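Local atomic coordinates of ErfK/YbiS/YcfS/YnhG family protein (Xylanimonas cellulosilytica, PDB entry 4LPQ), a protein that probably acts as a peptidoglycan L,D-transpeptidase in bacterial cell-wall synthesis, pairing a putative peptidoglycan-binding domain with a YkuD-type catalytic domain. Residues D91-I96 / T130-F135; Q53-L58 / A74-T79; A48-Q53 / I172-A177. All coordinates share one frame; numbering follows the deposited sequence.

Overall arrangement
Contact 1 lies within the catalytic domain; contact 2 joins helix 43-56 to the linker that follows helix 66-74, and contact 3 sets the same helix against a catalytic-domain loop. All are partly buried, but contact 3 lies nearest the centre of the chain, about 7 Å between centres against 12 and 13 Å for contacts 1 and 2. Contact 1 runs from a buried leucine out to an exposed salt bridge, whereas contacts 2 and 3 rely on an aromatic ring covered by a CH group and have no clear hydrogen bond between their segments. Contacts 1 and 2 meet through probable hydrogen bonds, Lys-94 NZ to Ala-55 O and Lys-54 NZ to Gln-95 O.

Contact 1 (D91-I96 / T130-F135); sequences DLDKQI and TPRGDF
Leu-92 and Thr-130 mark the nearest backbone approach, their CA atoms 8.3 Å apart, so the hairpin turn 91-96 and the chain entering strand 133-140 meet through side chains alone. Leu-92 does most of the work. With CG anti to the carbonyl carbon (chi1 -60°), its branches divide the task: CD2 reaches Thr-130 CG2 at 4.0 Å, and Leu-92 CD1 lies 3.6 Å from Arg-132 CG. The same CD1 sits over the centre of the Arg-132 guanidinium, covering one face.

At the edge of that guanidinium, close to its plane, Arg-132 NH1 gives a hydrogen bond of 3.3 Å to Asp-93 OD1, with an N-H...O angle of 154°. This is a salt bridge, though a long one, and NH1 arrives from above the carboxylate plane, the two flat groups being turned 55° apart. Arg-132 NH1 also forms a salt bridge with the C-terminal carboxylate of Tyr-207, so two negative groups share this nitrogen. Thr-130 OG1 is bonded to Gly-180 O and Gly-114 N, leaving its methyl for Leu-92.

The turn is held from within. Asp-91 OD1 accepts from Lys-94 N at 3.0 Å, an Asx motif, while Gln-95 NE2 gives a hydrogen bond of 2.8 Å to Leu-92 O, in the carbonyl plane and on a lone pair. Gln-95 NE2 has a second partner in Ser-113 OG.

The Thr-130 side chain comes within about 7 Å of that of Cys-181, the predicted nucleophile. Gln-95 and Ile-96 both face Asp-91, so the tight connection between antiparallel strands 86-91 and 96-101 is a beta hairpin with a G1 beta bulge, here part of the YkuD-type catalytic domain.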
ATOM      1  N   ASP A  91       1.351   6.699   5.614  1.00 12.10           N
ATOM      2  CA  ASP A  91       2.175   7.814   5.203  1.00 13.39           C
ATOM      3  C   ASP A  91       1.603   8.409   3.976  1.00 12.19           C
ATOM      4  O   ASP A  91       1.738   7.833   2.886  1.00 13.73           O
ATOM      5  CB  ASP A  91       3.646   7.363   5.063  1.00 13.66           C
ATOM      6  CG  ASP A  91       4.581   8.502   4.732  1.00 13.87           C
ATOM      7  OD1 ASP A  91       4.147   9.514   4.110  1.00 16.02           O
ATOM      8  OD2 ASP A  91       5.777   8.349   5.103  1.00 17.35           O
ATOM      9  N   LEU A  92       0.881   9.517   4.109  1.00 13.75           N
ATOM     10  CA  LEU A  92       0.174  10.133   2.987  1.00 14.56           C
ATOM     11  C   LEU A  92       1.085  10.716   1.949  1.00 11.56           C
ATOM     12  O   LEU A  92       0.781  10.658   0.756  1.00 15.46           O
ATOM     13  CB  LEU A  92      -0.860  11.130   3.477  1.00 15.90           C
ATOM     14  CG  LEU A  92      -1.962  10.554   4.382  1.00 16.81           C
ATOM     15  CD1 LEU A  92      -2.773  11.660   4.959  1.00 23.69           C
ATOM     16  CD2 LEU A  92      -2.799   9.529   3.580  1.00 18.19           C
ATOM     17  N   ASP A  93       2.248  11.259   2.345  1.00 13.68           N
ATOM     18  CA  ASP A  93       3.192  11.779   1.384  1.00 14.21           C
ATOM     19  C   ASP A  93       3.789  10.673   0.513  1.00 13.07           C
ATOM     20  O   ASP A  93       3.942  10.812  -0.719  1.00 14.82           O
ATOM     21  CB  ASP A  93       4.319  12.542   2.062  1.00 15.65           C
ATOM     22  CG  ASP A  93       3.860  13.879   2.643  1.00 22.89           C
ATOM     23  OD1 ASP A  93       2.682  14.305   2.500  1.00 26.35           O
ATOM     24  OD2 ASP A  93       4.721  14.468   3.319  1.00 31.34           O
ATOM     25  N   LYS A  94       4.147   9.567   1.121  1.00 12.72           N
ATOM     26  CA  LYS A  94       4.727   8.435   0.417  1.00 12.24           C
ATOM     27  C   LYS A  94       3.706   7.485  -0.185  1.00 11.72           C
ATOM     28  O   LYS A  94       4.029   6.667  -1.050  1.00 13.12           O
ATOM     29  CB  LYS A  94       5.718   7.665   1.296  1.00 13.64           C
ATOM     30  CG  LYS A  94       6.920   8.496   1.678  1.00 13.19           C
ATOM     31  CD  LYS A  94       7.961   7.682   2.437  1.00 14.18           C
ATOM     32  CE  LYS A  94       9.276   8.455   2.616  1.00 18.86           C
ATOM     33  NZ  LYS A  94      10.318   7.648   3.305  1.00 18.54           N
ATOM     34  N   GLN A  95       2.446   7.586   0.241  1.00 11.45           N
ATOM     35  CA  GLN A  95       1.381   6.738  -0.254  1.00 11.05           C
ATOM     36  C   GLN A  95       1.666   5.249   0.015  1.00 10.67           C
ATOM     37  O   GLN A  95       1.525   4.375  -0.865  1.00 11.46           O
ATOM     38  CB  GLN A  95       1.092   7.016  -1.724  1.00 12.13           C
ATOM     39  CG  GLN A  95       0.520   8.427  -1.995  1.00 12.82           C
ATOM     40  CD  GLN A  95      -0.949   8.481  -1.643  1.00 11.63           C
ATOM     41  OE1 GLN A  95      -1.786   7.860  -2.303  1.00 12.96           O
ATOM     42  NE2 GLN A  95      -1.223   9.094  -0.486  1.00 13.59           N
ATOM     43  N   ILE A  96       2.029   4.929   1.296  1.00 10.66           N
ATOM     44  CA  ILE A  96       2.242   3.573   1.752  1.00 11.35           C
ATOM     45  C   ILE A  96       1.528   3.384   3.084  1.00 11.23           C
ATOM     46  O   ILE A  96       1.362   4.328   3.872  1.00 11.94           O
ATOM     47  CB  ILE A  96       3.758   3.234   1.849  1.00 11.75           C
ATOM     48  CG1 ILE A  96       4.486   4.142   2.800  1.00 12.79           C
ATOM     49  CG2 ILE A  96       4.407   3.222   0.478  1.00 13.16           C
ATOM     50  CD1 ILE A  96       5.981   3.961   2.894  1.00 13.54           C
ATOM     51  N   THR A 130      -8.101  12.795   2.761  1.00 16.43           N
ATOM     52  CA  THR A 130      -7.968  11.761   3.775  1.00 15.05           C
ATOM     53  C   THR A 130      -7.520  12.396   5.030  1.00 16.33           C
ATOM     54  O   THR A 130      -6.526  13.160   5.007  1.00 18.41           O
ATOM     55  CB  THR A 130      -6.930  10.724   3.297  1.00 14.69           C
ATOM     56  OG1 THR A 130      -7.416  10.108   2.068  1.00 15.40           O
ATOM     57  CG2 THR A 130      -6.682   9.656   4.325  1.00 15.72           C
ATOM     58  N   PRO A 131      -8.196  12.127   6.132  1.00 16.81           N
ATOM     59  CA  PRO A 131      -7.809  12.852   7.308  1.00 19.56           C
ATOM     60  C   PRO A 131      -6.508  12.365   7.926  1.00 17.87           C
ATOM     61  O   PRO A 131      -6.217  11.196   7.913  1.00 20.31           O
ATOM     62  CB  PRO A 131      -8.950  12.577   8.310  1.00 24.96           C
ATOM     63  CG  PRO A 131      -9.570  11.339   7.826  1.00 30.43           C
ATOM     64  CD  PRO A 131      -9.373  11.301   6.341  1.00 18.68           C
ATOM     65  N   ARG A 132      -5.741  13.288   8.429  1.00 18.41           N
ATOM     66  CA  ARG A 132      -4.573  13.052   9.213  1.00 16.74           C
ATOM     67  C   ARG A 132      -4.972  12.984  10.671  1.00 16.97           C
ATOM     68  O   ARG A 132      -5.874  13.708  11.139  1.00 20.01           O
ATOM     69  CB  ARG A 132      -3.514  14.139   9.042  1.00 19.67           C
ATOM     70  CG  ARG A 132      -2.861  14.058   7.700  1.00 23.49           C
ATOM     71  CD  ARG A 132      -1.934  15.228   7.333  1.00 37.78           C
ATOM     72  NE  ARG A 132      -1.921  15.286   5.822  1.00 54.28           N
ATOM     73  CZ  ARG A 132      -1.027  14.960   4.831  1.00 46.16           C
ATOM     74  NH1 ARG A 132       0.362  14.468   4.812  1.00 37.17           N
ATOM     75  NH2 ARG A 132      -1.594  15.089   3.664  1.00 41.99           N
ATOM     76  N   GLY A 133      -4.343  12.092  11.417  1.00 15.40           N
ATOM     77  CA  GLY A 133      -4.644  11.928  12.819  1.00 14.73           C
ATOM     78  C   GLY A 133      -4.524  10.546  13.330  1.00 13.49           C
ATOM     79  O   GLY A 133      -3.922   9.698  12.717  1.00 15.36           O
ATOM     80  N   ASP A 134      -5.016  10.374  14.585  1.00 15.41           N
ATOM     81  CA  ASP A 134      -4.802   9.177  15.312  1.00 14.33           C
ATOM     82  C   ASP A 134      -6.178   8.560  15.619  1.00 14.25           C
ATOM     83  O   ASP A 134      -6.897   9.126  16.455  1.00 13.99           O
ATOM     84  CB  ASP A 134      -4.066   9.582  16.562  1.00 16.92           C
ATOM     85  CG  ASP A 134      -3.281   8.581  17.183  1.00 20.17           C
ATOM     86  OD1 ASP A 134      -3.590   7.426  17.126  1.00 22.26           O
ATOM     87  OD2 ASP A 134      -2.289   9.033  17.902  1.00 26.28           O
ATOM     88  N   PHE A 135      -6.489   7.487  14.926  1.00 12.64           N
ATOM     89  CA  PHE A 135      -7.814   6.910  14.890  1.00 12.21           C
ATOM     90  C   PHE A 135      -7.758   5.435  15.270  1.00 12.84           C
ATOM     91  O   PHE A 135      -6.687   4.936  15.705  1.00 13.05           O
ATOM     92  CB  PHE A 135      -8.418   7.072  13.484  1.00 13.14           C
ATOM     93  CG  PHE A 135      -8.459   8.461  13.041  1.00 14.36           C
ATOM     94  CD1 PHE A 135      -9.360   9.375  13.529  1.00 17.92           C
ATOM     95  CD2 PHE A 135      -7.577   8.959  12.042  1.00 15.61           C
ATOM     96  CE1 PHE A 135      -9.338  10.719  13.131  1.00 19.02           C
ATOM     97  CE2 PHE A 135      -7.624  10.268  11.634  1.00 16.39           C
ATOM     98  CZ  PHE A 135      -8.503  11.160  12.175  1.00 16.09           C
TER

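Contact 2 (Q53-L58 / A74-T79); sequences QKAAGL and AGYRPT
Ala-55 O, near the C-terminal end of helix 43-56, is approached by the ring of Tyr-76 and also accepts a hydrogen bond from Lys-94 NZ. Tyr-76 brings CE2 to 3.0 Å from this oxygen, and its OH lies 3.3 Å from the same Ala-55 O. The ring passes alongside the helix end: CG is anti to the backbone N (chi1 -176°), which carries the phenol across the last turn. One face receives Ala-56 CA, a CH-pi contact 4.0 Å from the Tyr-76 centroid and 23° off the normal. The atom stands above the rim on the CD2 side, where Ala-56 CB also touches Tyr-76 CD2 at 4.0 Å.

The helix stops here in a Schellman motif. Gly-57 takes a positive phi, while Leu-58 N bonds back to Gln-53 O at 2.9 Å and Gly-57 N to Lys-54 O at 3.2 Å. Helix 66-74 ends in the same way at Gly-75, and the chain then runs on past helix 43-56 toward strand 86-91, linking the putative peptidoglycan-binding part to the catalytic domain.

Ala-55 CB points at this linker, meeting Tyr-76 CE2 at 3.8 Å and Pro-78 CD at 4.2 Å. Tyr-32 packs against both Ala-55 and Pro-78, and its OH is hydrogen-bonded to Tyr-76 O. On the catalytic side, Ile-96 touches Ala-55 and Leu-98 touches Pro-78.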
ATOM      1  N   GLN A  53       9.635   1.898  -4.179  1.00 10.47           N
ATOM      2  CA  GLN A  53      10.028   3.204  -4.735  1.00 11.27           C
ATOM      3  C   GLN A  53       9.417   4.320  -3.915  1.00 10.79           C
ATOM      4  O   GLN A  53      10.096   5.309  -3.627  1.00 12.21           O
ATOM      5  CB  GLN A  53       9.718   3.344  -6.226  1.00 11.11           C
ATOM      6  CG  GLN A  53      10.497   2.394  -7.104  1.00 11.73           C
ATOM      7  CD  GLN A  53      10.157   2.469  -8.525  1.00 12.20           C
ATOM      8  OE1 GLN A  53       9.004   2.556  -8.926  1.00 12.98           O
ATOM      9  NE2 GLN A  53      11.221   2.403  -9.329  1.00 13.34           N
ATOM     10  N   LYS A  54       8.129   4.216  -3.592  1.00 10.95           N
ATOM     11  CA  LYS A  54       7.528   5.195  -2.683  1.00 11.67           C
ATOM     12  C   LYS A  54       8.254   5.343  -1.348  1.00 11.36           C
ATOM     13  O   LYS A  54       8.560   6.435  -0.916  1.00 12.99           O
ATOM     14  CB  LYS A  54       6.073   4.787  -2.411  1.00 11.21           C
ATOM     15  CG  LYS A  54       5.127   4.996  -3.602  1.00 11.12           C
ATOM     16  CD  LYS A  54       3.771   4.393  -3.361  1.00 11.30           C
ATOM     17  CE  LYS A  54       2.710   4.882  -4.282  1.00 11.72           C
ATOM     18  NZ  LYS A  54       1.359   4.375  -3.821  1.00 11.95           N
ATOM     19  N   ALA A  55       8.536   4.215  -0.713  1.00 11.70           N
ATOM     20  CA  ALA A  55       9.135   4.243   0.583  1.00 12.12           C
ATOM     21  C   ALA A  55      10.502   4.965   0.521  1.00 12.95           C
ATOM     22  O   ALA A  55      10.883   5.740   1.368  1.00 13.53           O
ATOM     23  CB  ALA A  55       9.279   2.850   1.108  1.00 12.83           C
ATOM     24  N   ALA A  56      11.291   4.610  -0.510  1.00 11.82           N
ATOM     25  CA  ALA A  56      12.650   5.068  -0.680  1.00 11.31           C
ATOM     26  C   ALA A  56      12.693   6.494  -1.251  1.00 12.30           C
ATOM     27  O   ALA A  56      13.810   7.027  -1.421  1.00 15.76           O
ATOM     28  CB  ALA A  56      13.441   4.087  -1.530  1.00 13.49           C
ATOM     29  N   GLY A  57      11.585   7.076  -1.627  1.00 12.54           N
ATOM     30  CA  GLY A  57      11.564   8.412  -2.183  1.00 13.96           C
ATOM     31  C   GLY A  57      11.988   8.532  -3.647  1.00 13.33           C
ATOM     32  O   GLY A  57      12.461   9.606  -4.034  1.00 17.15           O
ATOM     33  N   LEU A  58      11.855   7.425  -4.384  1.00 12.67           N
ATOM     34  CA  LEU A  58      12.302   7.365  -5.760  1.00 12.16           C
ATOM     35  C   LEU A  58      11.180   7.578  -6.720  1.00 12.55           C
ATOM     36  O   LEU A  58       9.998   7.418  -6.389  1.00 14.29           O
ATOM     37  CB  LEU A  58      12.898   5.974  -5.986  1.00 14.25           C
ATOM     38  CG  LEU A  58      14.008   5.637  -5.022  1.00 14.79           C
ATOM     39  CD1 LEU A  58      14.458   4.283  -5.287  1.00 19.13           C
ATOM     40  CD2 LEU A  58      15.147   6.675  -5.089  1.00 21.16           C
ATOM     41  N   ALA A  74      20.824  -1.262  -0.331  1.00 14.46           N
ATOM     42  CA  ALA A  74      20.950  -0.630   0.963  1.00 15.69           C
ATOM     43  C   ALA A  74      19.884  -1.193   1.971  1.00 17.27           C
ATOM     44  O   ALA A  74      20.002  -0.990   3.181  1.00 18.11           O
ATOM     45  CB  ALA A  74      20.777   0.879   0.872  1.00 17.12           C
ATOM     46  N   GLY A  75      18.904  -1.915   1.487  1.00 15.29           N
ATOM     47  CA  GLY A  75      17.920  -2.514   2.352  1.00 16.00           C
ATOM     48  C   GLY A  75      16.938  -1.501   2.895  1.00 14.12           C
ATOM     49  O   GLY A  75      16.440  -1.614   3.998  1.00 16.59           O
ATOM     50  N   TYR A  76      16.564  -0.479   2.127  1.00 13.04           N
ATOM     51  CA  TYR A  76      15.747   0.608   2.604  1.00 13.42           C
ATOM     52  C   TYR A  76      14.406   0.088   3.140  1.00 13.49           C
ATOM     53  O   TYR A  76      13.670  -0.602   2.468  1.00 13.87           O
ATOM     54  CB  TYR A  76      15.424   1.664   1.562  1.00 14.98           C
ATOM     55  CG  TYR A  76      14.646   2.832   2.162  1.00 14.90           C
ATOM     56  CD1 TYR A  76      15.289   3.818   2.889  1.00 17.82           C
ATOM     57  CD2 TYR A  76      13.287   2.797   2.222  1.00 14.48           C
ATOM     58  CE1 TYR A  76      14.565   4.774   3.601  1.00 16.90           C
ATOM     59  CE2 TYR A  76      12.546   3.722   2.902  1.00 15.79           C
ATOM     60  CZ  TYR A  76      13.173   4.666   3.613  1.00 15.37           C
ATOM     61  OH  TYR A  76      12.447   5.627   4.283  1.00 19.21           O
ATOM     62  N   ARG A  77      14.120   0.514   4.396  1.00 13.28           N
ATOM     63  CA  ARG A  77      12.821   0.283   5.053  1.00 13.11           C
ATOM     64  C   ARG A  77      12.439   1.582   5.737  1.00 14.18           C
ATOM     65  O   ARG A  77      13.285   2.228   6.386  1.00 15.83           O
ATOM     66  CB  ARG A  77      12.863  -0.822   6.045  1.00 14.15           C
ATOM     67  CG  ARG A  77      13.003  -2.196   5.400  1.00 17.35           C
ATOM     68  CD  ARG A  77      13.456  -3.253   6.350  1.00 18.61           C
ATOM     69  NE  ARG A  77      12.817  -3.249   7.647  1.00 20.31           N
ATOM     70  CZ  ARG A  77      11.678  -3.849   8.015  1.00 20.07           C
ATOM     71  NH1 ARG A  77      10.904  -4.473   7.202  1.00 22.53           N
ATOM     72  NH2 ARG A  77      11.353  -3.783   9.252  1.00 21.30           N
ATOM     73  N   PRO A  78      11.151   1.962   5.680  1.00 13.88           N
ATOM     74  CA  PRO A  78      10.757   3.193   6.373  1.00 15.26           C
ATOM     75  C   PRO A  78      10.788   3.003   7.933  1.00 14.42           C
ATOM     76  O   PRO A  78      10.655   1.869   8.399  1.00 16.09           O
ATOM     77  CB  PRO A  78       9.364   3.427   5.865  1.00 18.49           C
ATOM     78  CG  PRO A  78       8.904   2.159   5.387  1.00 18.14           C
ATOM     79  CD  PRO A  78      10.034   1.319   4.989  1.00 15.12           C
ATOM     80  N   THR A  79      10.999   4.119   8.624  1.00 16.80           N
ATOM     81  CA  THR A  79      10.982   4.114  10.091  1.00 17.69           C
ATOM     82  C   THR A  79       9.573   4.478  10.575  1.00 15.96           C
ATOM     83  O   THR A  79       9.090   5.565  10.174  1.00 17.59           O
ATOM     84  CB  THR A  79      12.005   5.110  10.625  1.00 19.73           C
ATOM     85  OG1 THR A  79      13.307   4.746  10.190  1.00 22.54           O
ATOM     86  CG2 THR A  79      11.978   5.167  12.075  1.00 21.68           C
TER

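Contact 3 (A48-Q53 / I172-A177); sequences AVWAFQ and IPTYPA
Thr-174 sets its methyl on the indole of Trp-50, and this CH-pi contact is the heart of the interface. Thr-174 CG2 lies 3.3 Å from the centroid of the five-membered ring of Trp-50 and only 5° off its normal, so it sits squarely over the pyrrole part. The ring atom closest to Thr-174 CG2 is Trp-50 CE2, at 3.4 Å. The threonine torsion (chi1 61°) places OG1 between the backbone N and the carbonyl carbon, leaving CG2 beside the N and directed at the indole.

Further van der Waals contacts gather at the six-membered ring, around CZ3. Ile-172 O approaches Trp-50 CZ3 obliquely at 3.5 Å, and Pro-173 CA lies 4.3 Å from the same carbon.

Hydrogen bonds come from outside the pair: Ile-172 O accepts from Asn-110 ND2, and Thr-174 O from Arg-60 NH1.

The loop 172-177 belongs to the catalytic domain, running between strands 164-168 and 182-184, and the Ile-172 side chain is about 8 Å from that of the predicted active-site His-167. Trp-50 projects toward it from helix 43-56, while Val-49 and Phe-52 of that helix pack on helix 18-30, and Phe-52 also on helix 66-74.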
ATOM      1  N   ALA A  48       4.393  -4.243  -5.147  1.00 11.85           N
ATOM      2  CA  ALA A  48       5.541  -4.236  -4.223  1.00 12.00           C
ATOM      3  C   ALA A  48       6.641  -3.290  -4.647  1.00 11.59           C
ATOM      4  O   ALA A  48       7.257  -2.601  -3.845  1.00 12.08           O
ATOM      5  CB  ALA A  48       6.106  -5.639  -4.065  1.00 12.47           C
ATOM      6  N   VAL A  49       6.935  -3.264  -5.983  1.00 10.93           N
ATOM      7  CA  VAL A  49       7.917  -2.292  -6.483  1.00 10.95           C
ATOM      8  C   VAL A  49       7.529  -0.855  -6.249  1.00 10.91           C
ATOM      9  O   VAL A  49       8.335  -0.030  -5.868  1.00 11.21           O
ATOM     10  CB  VAL A  49       8.291  -2.565  -7.965  1.00 11.79           C
ATOM     11  CG1 VAL A  49       9.231  -1.519  -8.539  1.00 13.03           C
ATOM     12  CG2 VAL A  49       8.935  -3.950  -8.111  1.00 12.21           C
ATOM     13  N   TRP A  50       6.264  -0.551  -6.531  1.00 11.16           N
ATOM     14  CA  TRP A  50       5.755   0.795  -6.273  1.00 11.46           C
ATOM     15  C   TRP A  50       5.876   1.131  -4.806  1.00 10.96           C
ATOM     16  O   TRP A  50       6.285   2.210  -4.441  1.00 12.02           O
ATOM     17  CB  TRP A  50       4.347   0.914  -6.738  1.00 10.99           C
ATOM     18  CG  TRP A  50       4.162   1.043  -8.242  1.00 11.59           C
ATOM     19  CD1 TRP A  50       5.087   1.387  -9.175  1.00 11.32           C
ATOM     20  CD2 TRP A  50       2.946   0.862  -8.967  1.00 10.36           C
ATOM     21  NE1 TRP A  50       4.526   1.474 -10.429  1.00 11.57           N
ATOM     22  CE2 TRP A  50       3.201   1.152 -10.358  1.00 11.59           C
ATOM     23  CE3 TRP A  50       1.670   0.520  -8.600  1.00 11.47           C
ATOM     24  CZ2 TRP A  50       2.227   1.042 -11.324  1.00 12.39           C
ATOM     25  CZ3 TRP A  50       0.682   0.427  -9.547  1.00 13.24           C
ATOM     26  CH2 TRP A  50       0.958   0.693 -10.887  1.00 13.03           C
ATOM     27  N   ALA A  51       5.534   0.171  -3.907  1.00 11.77           N
ATOM     28  CA  ALA A  51       5.694   0.432  -2.470  1.00 11.21           C
ATOM     29  C   ALA A  51       7.116   0.742  -2.129  1.00 11.71           C
ATOM     30  O   ALA A  51       7.411   1.597  -1.312  1.00 11.44           O
ATOM     31  CB  ALA A  51       5.225  -0.740  -1.704  1.00 12.37           C
ATOM     32  N   PHE A  52       8.050   0.005  -2.737  1.00 11.00           N
ATOM     33  CA  PHE A  52       9.455   0.215  -2.474  1.00 10.58           C
ATOM     34  C   PHE A  52       9.949   1.565  -2.922  1.00 10.57           C
ATOM     35  O   PHE A  52      10.615   2.300  -2.219  1.00 11.43           O
ATOM     36  CB  PHE A  52      10.280  -0.892  -3.116  1.00 10.74           C
ATOM     37  CG  PHE A  52      11.745  -0.749  -2.765  1.00 10.80           C
ATOM     38  CD1 PHE A  52      12.207  -1.148  -1.537  1.00 12.08           C
ATOM     39  CD2 PHE A  52      12.612  -0.113  -3.597  1.00 13.36           C
ATOM     40  CE1 PHE A  52      13.470  -0.858  -1.127  1.00 12.38           C
ATOM     41  CE2 PHE A  52      13.935   0.144  -3.203  1.00 12.36           C
ATOM     42  CZ  PHE A  52      14.370  -0.202  -1.930  1.00 12.71           C
ATOM     43  N   GLN A  53       9.635   1.898  -4.179  1.00 10.47           N
ATOM     44  CA  GLN A  53      10.028   3.204  -4.735  1.00 11.27           C
ATOM     45  C   GLN A  53       9.417   4.320  -3.915  1.00 10.79           C
ATOM     46  O   GLN A  53      10.096   5.309  -3.627  1.00 12.21           O
ATOM     47  CB  GLN A  53       9.718   3.344  -6.226  1.00 11.11           C
ATOM     48  CG  GLN A  53      10.497   2.394  -7.104  1.00 11.73           C
ATOM     49  CD  GLN A  53      10.157   2.469  -8.525  1.00 12.20           C
ATOM     50  OE1 GLN A  53       9.004   2.556  -8.926  1.00 12.98           O
ATOM     51  NE2 GLN A  53      11.221   2.403  -9.329  1.00 13.34           N
ATOM     52  N   ILE A 172      -4.642   0.576  -7.416  1.00 13.42           N
ATOM     53  CA  ILE A 172      -3.904   1.260  -6.352  1.00 12.62           C
ATOM     54  C   ILE A 172      -2.708   1.950  -7.048  1.00 12.49           C
ATOM     55  O   ILE A 172      -1.603   1.401  -7.048  1.00 13.29           O
ATOM     56  CB  ILE A 172      -3.483   0.320  -5.244  1.00 11.13           C
ATOM     57  CG1 ILE A 172      -4.625  -0.547  -4.762  1.00 13.50           C
ATOM     58  CG2 ILE A 172      -2.948   1.136  -4.099  1.00 12.23           C
ATOM     59  CD1 ILE A 172      -4.655  -1.917  -5.415  1.00 14.41           C
ATOM     60  N   PRO A 173      -2.953   3.140  -7.620  1.00 12.93           N
ATOM     61  CA  PRO A 173      -1.932   3.717  -8.434  1.00 13.05           C
ATOM     62  C   PRO A 173      -0.842   4.455  -7.637  1.00 13.16           C
ATOM     63  O   PRO A 173      -0.866   4.477  -6.402  1.00 14.59           O
ATOM     64  CB  PRO A 173      -2.657   4.695  -9.256  1.00 15.49           C
ATOM     65  CG  PRO A 173      -3.914   4.892  -8.693  1.00 20.69           C
ATOM     66  CD  PRO A 173      -4.233   3.849  -7.763  1.00 13.64           C
ATOM     67  N   THR A 174       0.129   4.988  -8.348  1.00 12.33           N
ATOM     68  CA  THR A 174       1.224   5.671  -7.768  1.00 11.39           C
ATOM     69  C   THR A 174       0.982   7.107  -7.303  1.00 12.25           C
ATOM     70  O   THR A 174       1.892   7.759  -6.794  1.00 14.15           O
ATOM     71  CB  THR A 174       2.412   5.680  -8.703  1.00 13.09           C
ATOM     72  OG1 THR A 174       2.043   6.362  -9.899  1.00 13.65           O
ATOM     73  CG2 THR A 174       2.961   4.312  -9.042  1.00 14.75           C
ATOM     74  N   TYR A 175      -0.234   7.571  -7.475  1.00 12.58           N
ATOM     75  CA  TYR A 175      -0.689   8.855  -6.973  1.00 13.06           C
ATOM     76  C   TYR A 175      -1.967   8.634  -6.195  1.00 11.77           C
ATOM     77  O   TYR A 175      -2.629   7.596  -6.336  1.00 12.67           O
ATOM     78  CB  TYR A 175      -0.926   9.807  -8.188  1.00 14.99           C
ATOM     79  CG  TYR A 175      -1.972   9.329  -9.168  1.00 13.57           C
ATOM     80  CD1 TYR A 175      -3.291   9.630  -9.021  1.00 15.06           C
ATOM     81  CD2 TYR A 175      -1.634   8.500 -10.226  1.00 15.26           C
ATOM     82  CE1 TYR A 175      -4.252   9.173  -9.886  1.00 16.21           C
ATOM     83  CE2 TYR A 175      -2.606   7.999 -11.108  1.00 15.52           C
ATOM     84  CZ  TYR A 175      -3.932   8.377 -10.947  1.00 15.22           C
ATOM     85  OH  TYR A 175      -4.878   7.912 -11.815  1.00 17.68           O
ATOM     86  N   PRO A 176      -2.311   9.602  -5.352  1.00 13.38           N
ATOM     87  CA  PRO A 176      -3.583   9.514  -4.578  1.00 13.16           C
ATOM     88  C   PRO A 176      -4.771   9.636  -5.503  1.00 15.67           C
ATOM     89  O   PRO A 176      -4.932  10.661  -6.158  1.00 16.24           O
ATOM     90  CB  PRO A 176      -3.453  10.599  -3.574  1.00 16.65           C
ATOM     91  CG  PRO A 176      -2.213  11.306  -3.826  1.00 17.70           C
ATOM     92  CD  PRO A 176      -1.540  10.786  -4.985  1.00 15.88           C
ATOM     93  N   ALA A 177      -5.626   8.621  -5.550  1.00 13.77           N
ATOM     94  CA  ALA A 177      -6.646   8.520  -6.564  1.00 15.40           C
ATOM     95  C   ALA A 177      -8.073   8.406  -5.995  1.00 15.55           C
ATOM     96  O   ALA A 177      -9.024   8.342  -6.806  1.00 20.49           O
ATOM     97  CB  ALA A 177      -6.389   7.299  -7.435  1.00 17.81           C
TER